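Side-chain contact in chromosome segregation protein smc (Pyrococcus furiosus, PDB 3KTA), which probably serves in chromosome condensation and partitioning, this chain being the N-terminal part of its ABC-type ATPase head, which has adenylate kinase activity: residues 86-89 with 90-93. Numbering follows the deposited sequence.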
loop_
_atom_site.group_PDB
_atom_site.type_symbol
_atom_site.label_atom_id
_atom_site.label_comp_id
_atom_site.label_asym_id
_atom_site.label_seq_id
_atom_site.Cartn_x
_atom_site.Cartn_y
_atom_site.Cartn_z
ATOM N N PHE A 86 0.987 14.941 7.175
ATOM C CA PHE A 86 2.235 14.588 6.510
ATOM C C PHE A 86 3.397 15.395 7.060
ATOM O O PHE A 86 3.313 16.622 7.191
ATOM C CB PHE A 86 2.158 14.866 5.014
ATOM C CG PHE A 86 1.367 13.863 4.243
ATOM C CD1 PHE A 86 0.040 14.118 3.905
ATOM C CD2 PHE A 86 1.956 12.673 3.827
ATOM C CE1 PHE A 86 -0.698 13.195 3.172
ATOM C CE2 PHE A 86 1.224 11.749 3.086
ATOM C CZ PHE A 86 -0.094 12.007 2.770
ATOM N N ASN A 87 4.503 14.721 7.333
ATOM C CA ASN A 87 5.758 15.439 7.485
ATOM C C ASN A 87 6.262 15.884 6.107
ATOM O O ASN A 87 6.379 15.073 5.189
ATOM C CB ASN A 87 6.793 14.561 8.188
ATOM C CG ASN A 87 8.081 15.299 8.451
ATOM O OD1 ASN A 87 8.776 15.685 7.522
ATOM N ND2 ASN A 87 8.406 15.492 9.725
ATOM N N ASN A 88 6.524 17.185 5.963
ATOM C CA ASN A 88 6.950 17.771 4.690
ATOM C C ASN A 88 8.269 18.506 4.853
ATOM O O ASN A 88 8.553 19.461 4.119
ATOM C CB ASN A 88 5.888 18.741 4.137
ATOM C CG ASN A 88 6.161 19.163 2.698
ATOM O OD1 ASN A 88 6.466 18.337 1.839
ATOM N ND2 ASN A 88 6.041 20.465 2.429
ATOM N N GLU A 89 9.087 18.074 5.803
ATOM C CA GLU A 89 10.409 18.687 5.924
ATOM C C GLU A 89 11.215 18.565 4.624
ATOM O O GLU A 89 12.078 19.412 4.335
ATOM C CB GLU A 89 11.173 18.073 7.081
ATOM C CG GLU A 89 10.611 18.410 8.430
ATOM C CD GLU A 89 11.366 17.715 9.535
ATOM O OE1 GLU A 89 12.610 17.717 9.485
ATOM O OE2 GLU A 89 10.718 17.158 10.442
ATOM N N ASP A 90 10.940 17.524 3.838
ATOM C CA ASP A 90 11.653 17.302 2.574
ATOM C C ASP A 90 11.119 18.144 1.414
ATOM O O ASP A 90 11.656 18.108 0.313
ATOM C CB ASP A 90 11.670 15.815 2.196
ATOM C CG ASP A 90 10.279 15.250 1.865
ATOM O OD1 ASP A 90 9.252 15.964 1.954
ATOM O OD2 ASP A 90 10.218 14.051 1.514
ATOM N N ARG A 91 10.068 18.910 1.686
ATOM C CA ARG A 91 9.424 19.754 0.680
ATOM C C ARG A 91 8.975 18.972 -0.555
ATOM O O ARG A 91 8.965 19.491 -1.673
ATOM C CB ARG A 91 10.310 20.959 0.315
ATOM C CG ARG A 91 10.490 21.922 1.492
ATOM C CD ARG A 91 9.142 22.497 1.914
ATOM N NE ARG A 91 9.247 23.599 2.867
ATOM C CZ ARG A 91 9.316 23.468 4.191
ATOM N NH1 ARG A 91 9.295 22.267 4.763
ATOM N NH2 ARG A 91 9.404 24.551 4.957
ATOM N N GLY A 92 8.575 17.720 -0.339
ATOM C CA GLY A 92 7.951 16.959 -1.398
ATOM C C GLY A 92 6.671 17.630 -1.872
ATOM O O GLY A 92 6.389 17.649 -3.067
ATOM N N PHE A 93 5.882 18.156 -0.937
ATOM C CA PHE A 93 4.718 18.964 -1.294
ATOM C C PHE A 93 5.211 20.359 -1.639
ATOM O O PHE A 93 6.076 20.910 -0.938
ATOM C CB PHE A 93 3.735 19.099 -0.121
ATOM C CG PHE A 93 2.963 17.849 0.185
ATOM C CD1 PHE A 93 3.409 16.964 1.152
ATOM C CD2 PHE A 93 1.777 17.579 -0.467
ATOM C CE1 PHE A 93 2.692 15.814 1.452
ATOM C CE2 PHE A 93 1.057 16.429 -0.174
ATOM C CZ PHE A 93 1.526 15.544 0.777
HETATM O O HOH W 1 9.854 14.935 4.969
#
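A type I beta turn from Asn-88 to Arg-91 draws Asn-88 against Arg-91 and Phe-93 just beyond the end of strand 80-87. The backbone N of Arg-91 closes the turn on Asn-88 O at 2.9 Å, and Arg-91 NH1 reaches the same oxygen from the opposite face of its carbonyl plane at 3.0 Å. Arginine suits the place because its several N-H groups serve different acceptors: a bend at chi2 (-62°) brings the guanidinium back edge-on to that oxygen, while NH1 and NH2 also form salt bridges with Asp-98 and Asp-96, respectively. Cut back to alanine, this position would keep the turn bond but is likely to leave Asn-88 O without its second donor, and both aspartates without this cation. Two Asx turns overlap the beta turn, one at each end: Asn-87 OD1 accepts from Glu-89 N at 3.0 Å, and Asp-90 OD1 from Gly-92 N, also at 3.0 Å. The loop leads from strand 80-87 toward its antiparallel neighbour 99-106 in the sheet of the ATPase head, away from the nucleotide. Asparagine suits its position because one amide can both accept and donate. With CG anti to the backbone N (chi1 -169°), Asn-88 OD1 takes the Phe-93 N-H at 2.8 Å and lies at the edge of that ring, in its plane; ND2 gives a weak bond to Phe-93 O and another bond to Glu-97 O. Farther in, Phe-93 sets CE1 and CZ over one face of the Phe-86 ring, CE1 coming 3.7 Å from Phe-86 CG, with the planes oblique at 58°. These broad apolar rings suit a buried site, with Ile-4 against Phe-86, and Val-100 and Ala-133 against Phe-93.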